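Local structure of LPXTG-motif cell wall anchor domain protein (Mobiluncus mulieris, 5U5O) at residues L173-T178 against A192-T197; V187-A192 against L211-E216. The protein probably mediates bacterial adhesion, this piece being two Ig-like domains of a giant cell-wall-attached surface adhesin stiffened by intramolecular cross-links. All blocks are in the same frame, centred on the assembly; numbering follows the deposited sequence.

Contact 1: L173-T178 against A192-T197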
ATOM      1  N   LEU A 173      18.844 -15.299   4.929  1.00 14.13           N
ATOM      2  CA  LEU A 173      20.204 -15.628   4.493  1.00 11.98           C
ATOM      3  C   LEU A 173      20.762 -16.579   5.515  1.00 10.99           C
ATOM      4  O   LEU A 173      20.762 -16.304   6.698  1.00 12.82           O
ATOM      5  CB  LEU A 173      21.069 -14.353   4.438  1.00 11.94           C
ATOM      6  CG  LEU A 173      22.530 -14.591   4.022  1.00 11.64           C
ATOM      7  CD1 LEU A 173      22.665 -15.189   2.614  1.00 11.27           C
ATOM      8  CD2 LEU A 173      23.310 -13.288   4.165  1.00 12.51           C
ATOM      9  N   THR A 174      21.304 -17.700   5.032  1.00 11.55           N
ATOM     10  CA  THR A 174      21.974 -18.729   5.839  1.00 12.41           C
ATOM     11  C   THR A 174      23.421 -18.840   5.348  1.00 12.28           C
ATOM     12  O   THR A 174      23.663 -18.756   4.138  1.00 13.25           O
ATOM     13  CB  THR A 174      21.266 -20.089   5.676  1.00 13.95           C
ATOM     14  OG1 THR A 174      19.909 -19.972   6.103  1.00 15.30           O
ATOM     15  CG2 THR A 174      21.926 -21.198   6.496  1.00 14.48           C
ATOM     16  N   LYS A 175      24.351 -18.988   6.281  1.00 12.43           N
ATOM     17  CA  LYS A 175      25.771 -19.185   5.937  1.00 11.31           C
ATOM     18  C   LYS A 175      26.170 -20.640   6.097  1.00 12.40           C
ATOM     19  O   LYS A 175      25.910 -21.240   7.131  1.00 14.21           O
ATOM     20  CB  LYS A 175      26.701 -18.359   6.835  1.00 11.53           C
ATOM     21  CG  LYS A 175      28.170 -18.359   6.394  1.00 12.44           C
ATOM     22  CD  LYS A 175      28.311 -17.748   5.013  1.00 13.62           C
ATOM     23  CE  LYS A 175      29.681 -17.279   4.597  1.00 14.25           C
ATOM     24  NZ  LYS A 175      30.613 -18.394   4.295  1.00 14.87           N
ATOM     25  N   THR A 176      26.814 -21.213   5.069  1.00 11.68           N
ATOM     26  CA  THR A 176      27.445 -22.553   5.162  1.00 11.95           C
ATOM     27  C   THR A 176      28.906 -22.398   4.805  1.00 12.01           C
ATOM     28  O   THR A 176      29.344 -21.391   4.252  1.00 12.25           O
ATOM     29  CB  THR A 176      26.765 -23.583   4.239  1.00 12.51           C
ATOM     30  OG1 THR A 176      26.815 -23.102   2.906  1.00 13.52           O
ATOM     31  CG2 THR A 176      25.306 -23.758   4.645  1.00 12.30           C
ATOM     32  N   VAL A 177      29.668 -23.478   5.059  1.00 12.22           N
ATOM     33  CA  VAL A 177      31.126 -23.483   4.867  1.00 11.05           C
ATOM     34  C   VAL A 177      31.567 -24.869   4.370  1.00 10.86           C
ATOM     35  O   VAL A 177      31.110 -25.853   4.911  1.00 13.06           O
ATOM     36  CB  VAL A 177      31.883 -23.181   6.194  1.00 11.40           C
ATOM     37  CG1 VAL A 177      33.394 -23.344   6.058  1.00 12.97           C
ATOM     38  CG2 VAL A 177      31.562 -21.782   6.698  1.00 11.08           C
ATOM     39  N   THR A 178      32.479 -24.866   3.413  1.00 11.30           N
ATOM     40  CA  THR A 178      33.173 -26.099   3.019  1.00 12.21           C
ATOM     41  C   THR A 178      34.639 -25.776   2.871  1.00 13.19           C
ATOM     42  O   THR A 178      35.026 -24.641   2.636  1.00 13.64           O
ATOM     43  CB  THR A 178      32.620 -26.678   1.692  1.00 13.74           C
ATOM     44  OG1 THR A 178      32.814 -25.740   0.632  1.00 15.23           O
ATOM     45  CG2 THR A 178      31.166 -27.030   1.819  1.00 14.32           C
ATOM     46  N   ALA A 192      34.248 -18.622  13.667  1.00 14.51           N
ATOM     47  CA  ALA A 192      34.386 -17.759  12.515  1.00 13.84           C
ATOM     48  C   ALA A 192      33.087 -16.970  12.342  1.00 14.49           C
ATOM     49  O   ALA A 192      31.990 -17.508  12.510  1.00 16.14           O
ATOM     50  CB  ALA A 192      34.684 -18.569  11.263  1.00 12.79           C
ATOM     51  N   SER A 193      33.241 -15.686  12.029  1.00 14.98           N
ATOM     52  CA  SER A 193      32.133 -14.761  11.923  1.00 15.25           C
ATOM     53  C   SER A 193      32.151 -14.069  10.575  1.00 14.28           C
ATOM     54  O   SER A 193      33.142 -13.445  10.221  1.00 15.63           O
ATOM     55  CB  SER A 193      32.273 -13.732  13.031  1.00 17.67           C
ATOM     56  OG  SER A 193      31.324 -12.699  12.932  1.00 22.71           O
ATOM     57  N   TYR A 194      31.082 -14.239   9.806  1.00 12.71           N
ATOM     58  CA  TYR A 194      31.031 -13.808   8.423  1.00 11.89           C
ATOM     59  C   TYR A 194      30.111 -12.597   8.305  1.00 11.74           C
ATOM     60  O   TYR A 194      28.937 -12.661   8.671  1.00 13.64           O
ATOM     61  CB  TYR A 194      30.558 -14.977   7.546  1.00 11.92           C
ATOM     62  CG  TYR A 194      31.437 -16.243   7.684  1.00 12.57           C
ATOM     63  CD1 TYR A 194      32.662 -16.322   7.029  1.00 12.83           C
ATOM     64  CD2 TYR A 194      31.092 -17.256   8.567  1.00 12.48           C
ATOM     65  CE1 TYR A 194      33.470 -17.449   7.157  1.00 13.14           C
ATOM     66  CE2 TYR A 194      31.897 -18.419   8.676  1.00 12.46           C
ATOM     67  CZ  TYR A 194      33.101 -18.449   8.008  1.00 12.93           C
ATOM     68  OH  TYR A 194      33.961 -19.560   8.079  1.00 14.35           O
ATOM     69  N   LYS A 195      30.672 -11.518   7.783  1.00 11.41           N
ATOM     70  CA  LYS A 195      29.978 -10.232   7.772  1.00 11.90           C
ATOM     71  C   LYS A 195      29.241 -10.017   6.471  1.00 12.16           C
ATOM     72  O   LYS A 195      29.822 -10.174   5.392  1.00 13.32           O
ATOM     73  CB  LYS A 195      30.961  -9.098   7.969  1.00 13.26           C
ATOM     74  CG  LYS A 195      30.306  -7.735   7.994  1.00 16.90           C
ATOM     75  CD  LYS A 195      31.346  -6.637   8.061  1.00 18.94           C
ATOM     76  CE  LYS A 195      30.744  -5.262   7.814  1.00 20.54           C
ATOM     77  NZ  LYS A 195      31.758  -4.195   8.042  1.00 24.49           N
ATOM     78  N   PHE A 196      27.975  -9.611   6.583  1.00 12.04           N
ATOM     79  CA  PHE A 196      27.123  -9.367   5.449  1.00 11.12           C
ATOM     80  C   PHE A 196      26.458  -8.003   5.543  1.00 11.36           C
ATOM     81  O   PHE A 196      26.195  -7.477   6.640  1.00 13.98           O
ATOM     82  CB  PHE A 196      26.022 -10.410   5.347  1.00 11.41           C
ATOM     83  CG  PHE A 196      26.530 -11.744   4.891  1.00 11.38           C
ATOM     84  CD1 PHE A 196      26.605 -12.045   3.542  1.00 12.04           C
ATOM     85  CD2 PHE A 196      26.952 -12.683   5.813  1.00 11.65           C
ATOM     86  CE1 PHE A 196      27.087 -13.279   3.116  1.00 12.27           C
ATOM     87  CE2 PHE A 196      27.453 -13.915   5.394  1.00 12.25           C
ATOM     88  CZ  PHE A 196      27.492 -14.207   4.042  1.00 12.28           C
ATOM     89  N   THR A 197      26.172  -7.454   4.373  1.00 11.29           N
ATOM     90  CA  THR A 197      25.340  -6.265   4.223  1.00 10.95           C
ATOM     91  C   THR A 197      24.270  -6.559   3.207  1.00 11.83           C
ATOM     92  O   THR A 197      24.578  -7.002   2.086  1.00 13.16           O
ATOM     93  CB  THR A 197      26.185  -5.059   3.783  1.00 12.45           C
ATOM     94  OG1 THR A 197      27.267  -4.907   4.697  1.00 16.10           O
ATOM     95  CG2 THR A 197      25.380  -3.790   3.768  1.00 14.57           C
TER
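The two aromatic rings of strand 193-197 are met on their faces by aliphatic chains of strand 173-178. Over one face of the F196 ring stands L173 CD2, 3.7 Å from the ring centroid and displaced toward the rim, a CH-pi contact. At that ring's edge, in plane, K175 CD lies 3.8 Å from F196 CZ. One face of the Y194 ring takes the end of the same lysine: K175 CE is 3.7 Å from Y194 CG, and K175 NZ sits 4.1 Å from the ring centroid, 13° off the normal. V177 CG2 approaches the phenol obliquely, 3.5 Å from Y194 OH.

K175 reaches between the rings because CG is anti to the backbone N (chi1 -171°) and the chain bends at chi2 and chi4. Its nitrogen, joined covalently to N288 CG, is an amide nitrogen rather than an ammonium and makes a long, bent hydrogen bond to T176 O (3.3 Å from K175 NZ), from above the carbonyl plane. Aromatic and aliphatic neighbours suit a buried cross-link by excluding water; E232 touches K175, Y194 and F196. The strand axes pass 9.5 Å apart at 136°, bridged by side chains from facing sheets. Lysine on strand 150-178 and asparagine on the parallel neighbour 281-291, set among aromatics and beside an acid, are characteristic of an intramolecular isopeptide bond in an Ig-like beta-sandwich.

Contact 2: V187-A192 against L211-E216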
ATOM      1  N   VAL A 187      41.260 -18.744  13.328  0.70 17.64           N
ATOM      2  CA  VAL A 187      40.262 -18.863  14.381  0.70 17.82           C
ATOM      3  C   VAL A 187      39.736 -20.281  14.375  0.70 16.66           C
ATOM      4  O   VAL A 187      39.922 -21.020  13.393  0.70 17.49           O
ATOM      5  CB  VAL A 187      39.055 -17.907  14.182  0.70 16.39           C
ATOM      6  CG1 VAL A 187      39.452 -16.449  14.382  0.70 18.96           C
ATOM      7  CG2 VAL A 187      38.368 -18.127  12.828  0.70 14.81           C
ATOM      8  N   ALA A 188      39.038 -20.645  15.443  1.00 16.47           N
ATOM      9  CA  ALA A 188      38.330 -21.929  15.467  1.00 14.52           C
ATOM     10  C   ALA A 188      37.139 -21.848  14.514  1.00 14.65           C
ATOM     11  O   ALA A 188      36.431 -20.840  14.456  1.00 16.89           O
ATOM     12  CB  ALA A 188      37.850 -22.257  16.869  1.00 18.93           C
ATOM     13  N   ARG A 189      36.921 -22.921  13.771  1.00 14.47           N
ATOM     14  CA  ARG A 189      35.838 -22.966  12.796  1.00 13.51           C
ATOM     15  C   ARG A 189      34.473 -22.491  13.332  1.00 14.25           C
ATOM     16  O   ARG A 189      33.842 -21.674  12.679  1.00 15.69           O
ATOM     17  CB  ARG A 189      35.746 -24.369  12.171  1.00 13.00           C
ATOM     18  CG  ARG A 189      34.716 -24.500  11.068  1.00 12.08           C
ATOM     19  CD  ARG A 189      34.762 -25.873  10.430  1.00 12.57           C
ATOM     20  NE  ARG A 189      33.735 -25.937   9.406  1.00 13.61           N
ATOM     21  CZ  ARG A 189      33.672 -26.862   8.441  1.00 15.16           C
ATOM     22  NH1 ARG A 189      34.582 -27.845   8.331  1.00 19.18           N
ATOM     23  NH2 ARG A 189      32.686 -26.787   7.561  1.00 16.79           N
ATOM     24  N   PRO A 190      34.026 -22.966  14.523  1.00 15.61           N
ATOM     25  CA  PRO A 190      32.693 -22.555  14.998  1.00 16.23           C
ATOM     26  C   PRO A 190      32.650 -21.112  15.510  1.00 16.75           C
ATOM     27  O   PRO A 190      31.572 -20.597  15.791  1.00 18.50           O
ATOM     28  CB  PRO A 190      32.378 -23.510  16.152  1.00 19.13           C
ATOM     29  CG  PRO A 190      33.441 -24.537  16.141  1.00 20.92           C
ATOM     30  CD  PRO A 190      34.603 -24.060  15.331  1.00 15.21           C
ATOM     31  N   GLU A 191      33.810 -20.471  15.629  1.00 15.27           N
ATOM     32  CA  GLU A 191      33.879 -19.063  16.035  1.00 15.12           C
ATOM     33  C   GLU A 191      34.047 -18.108  14.869  1.00 15.27           C
ATOM     34  O   GLU A 191      33.935 -16.891  15.047  1.00 17.12           O
ATOM     35  CB  GLU A 191      35.013 -18.864  17.039  1.00 16.80           C
ATOM     36  CG  GLU A 191      34.784 -19.572  18.365  1.00 22.98           C
ATOM     37  CD  GLU A 191      33.492 -19.159  19.048  1.00 28.09           C
ATOM     38  OE1 GLU A 191      33.086 -17.974  18.932  1.00 32.43           O
ATOM     39  OE2 GLU A 191      32.871 -20.021  19.704  1.00 35.45           O
ATOM     40  N   ALA A 192      34.248 -18.622  13.667  1.00 14.51           N
ATOM     41  CA  ALA A 192      34.386 -17.759  12.515  1.00 13.84           C
ATOM     42  C   ALA A 192      33.087 -16.970  12.342  1.00 14.49           C
ATOM     43  O   ALA A 192      31.990 -17.508  12.510  1.00 16.14           O
ATOM     44  CB  ALA A 192      34.684 -18.569  11.263  1.00 12.79           C
ATOM     45  N   LEU A 211      27.049 -13.589  10.562  1.00 11.62           N
ATOM     46  CA  LEU A 211      26.586 -14.958  10.719  1.00 12.02           C
ATOM     47  C   LEU A 211      27.768 -15.864  10.977  1.00 12.76           C
ATOM     48  O   LEU A 211      28.771 -15.812  10.259  1.00 14.34           O
ATOM     49  CB  LEU A 211      25.900 -15.454   9.444  1.00 11.27           C
ATOM     50  CG  LEU A 211      24.647 -14.690   9.017  1.00 12.35           C
ATOM     51  CD1 LEU A 211      24.184 -15.224   7.668  1.00 12.00           C
ATOM     52  CD2 LEU A 211      23.536 -14.828  10.040  1.00 13.20           C
ATOM     53  N   LYS A 212      27.656 -16.677  12.012  1.00 13.47           N
ATOM     54  CA  LYS A 212      28.529 -17.850  12.116  1.00 13.66           C
ATOM     55  C   LYS A 212      28.028 -18.955  11.175  1.00 12.89           C
ATOM     56  O   LYS A 212      26.923 -18.926  10.635  1.00 15.29           O
ATOM     57  CB  LYS A 212      28.634 -18.355  13.558  1.00 13.32           C
ATOM     58  CG  LYS A 212      29.195 -17.292  14.494  1.00 16.48           C
ATOM     59  CD  LYS A 212      29.517 -17.792  15.885  1.00 18.99           C
ATOM     60  CE  LYS A 212      30.269 -16.727  16.667  1.00 22.93           C
ATOM     61  NZ  LYS A 212      29.532 -15.437  16.730  1.00 29.09           N
ATOM     62  N   GLU A 213      28.873 -19.951  10.939  1.00 13.36           N
ATOM     63  CA  GLU A 213      28.497 -21.083  10.114  1.00 13.00           C
ATOM     64  C   GLU A 213      27.211 -21.689  10.648  1.00 13.65           C
ATOM     65  O   GLU A 213      27.103 -21.961  11.846  1.00 16.54           O
ATOM     66  CB  GLU A 213      29.625 -22.111  10.106  1.00 12.86           C
ATOM     67  CG  GLU A 213      29.328 -23.358   9.298  1.00 12.67           C
ATOM     68  CD  GLU A 213      30.494 -24.335   9.233  1.00 13.38           C
ATOM     69  OE1 GLU A 213      31.600 -24.027   9.716  1.00 16.09           O
ATOM     70  OE2 GLU A 213      30.305 -25.421   8.642  1.00 15.81           O
ATOM     71  N   GLY A 214      26.239 -21.879   9.755  1.00 13.77           N
ATOM     72  CA  GLY A 214      24.958 -22.475  10.114  1.00 14.98           C
ATOM     73  C   GLY A 214      23.887 -21.526  10.632  1.00 15.85           C
ATOM     74  O   GLY A 214      22.729 -21.924  10.794  1.00 17.95           O
ATOM     75  N   GLU A 215      24.259 -20.276  10.902  1.00 14.47           N
ATOM     76  CA  GLU A 215      23.309 -19.270  11.360  1.00 14.69           C
ATOM     77  C   GLU A 215      22.535 -18.645  10.210  1.00 15.30           C
ATOM     78  O   GLU A 215      22.961 -18.684   9.057  1.00 14.96           O
ATOM     79  CB  GLU A 215      24.028 -18.182  12.175  1.00 14.86           C
ATOM     80  CG  GLU A 215      24.618 -18.708  13.472  1.00 16.37           C
ATOM     81  CD  GLU A 215      25.162 -17.623  14.387  1.00 19.87           C
ATOM     82  OE1 GLU A 215      25.556 -16.530  13.906  1.00 20.73           O
ATOM     83  OE2 GLU A 215      25.240 -17.886  15.605  1.00 26.30           O
ATOM     84  N   GLU A 216      21.381 -18.068  10.548  1.00 14.93           N
ATOM     85  CA  GLU A 216      20.530 -17.366   9.597  1.00 13.54           C
ATOM     86  C   GLU A 216      20.097 -15.986  10.129  1.00 12.91           C
ATOM     87  O   GLU A 216      20.112 -15.732  11.337  1.00 16.23           O
ATOM     88  CB  GLU A 216      19.293 -18.187   9.232  1.00 13.60           C
ATOM     89  CG  GLU A 216      18.391 -18.549  10.390  1.00 14.46           C
ATOM     90  CD  GLU A 216      17.144 -19.278   9.948  1.00 19.67           C
ATOM     91  OE1 GLU A 216      17.243 -20.473   9.611  1.00 27.56           O
ATOM     92  OE2 GLU A 216      16.059 -18.656   9.962  1.00 24.64           O
TER
HETATM   93  O   HOH W   1      33.243 -21.521   9.880  1.00 16.39           O
HETATM   94  O   HOH W   2      31.320 -20.186  12.471  1.00 16.68           O
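Residues 189-191 make a short 3-10 segment, with E191 N donating to A188 O and A192 N to R189 O, facing a type II beta turn from K212 to E215, where G214 takes a positive phi (87°) that suits glycine. R189 and E213 both extend with CG anti to the backbone N. The two chains cross obliquely, and the carboxylate lies along the NE/NH2 side of the guanidinium in a side-on salt bridge. R189 NE donates to E213 OE1 at 2.9 Å, nearly straight (171°) and in the guanidinium plane; R189 NH2 reaches E213 OE2 at 3.0 Å, more bent. Each oxygen uses its syn lone pair, and the nearly coplanar groups hold each other's rotation.

The type II turn carries the chain from strand 205-212, in one sheet of the Ig-like sandwich, to strand 216-223 in the other, so the pairing ties the loop before strand 193-200 to this crossing. Within the turn, K212 N donates to E215 OE1 at 2.8 Å. The aliphatic part of K212 runs past the loop's carbonyls, with K212 CG 3.4 Å from A192 O; E191 lies beside it, its carboxylate near the lysine's nitrogen but not in contact. Two waters link the segments: one lies between R189 O and E213 OE1, while the other accepts from E213 N, 2.9 Å away, and lies within hydrogen-bonding distance of R189 O and A192 O.

Contact 1 belongs to the core of the sandwich and contact 2 to its partly exposed edge, yet their centres lie only about 7 Å apart, and A192, which packs in contact 2, leads into strand 193-200 of contact 1. The backbone joins them as well: K175 O lies 2.7 Å from G214 N, and Y194 O lies 2.8 Å from L211 N, the second pair linking neighbouring strands of one sheet. Their chemistry follows burial. Between the sheets, contact 1 relies on rings, methyls and a covalently cross-linked lysine; at the edge, contact 2 uses charged chains and water. V177 connects the two, touching both R189 and E213.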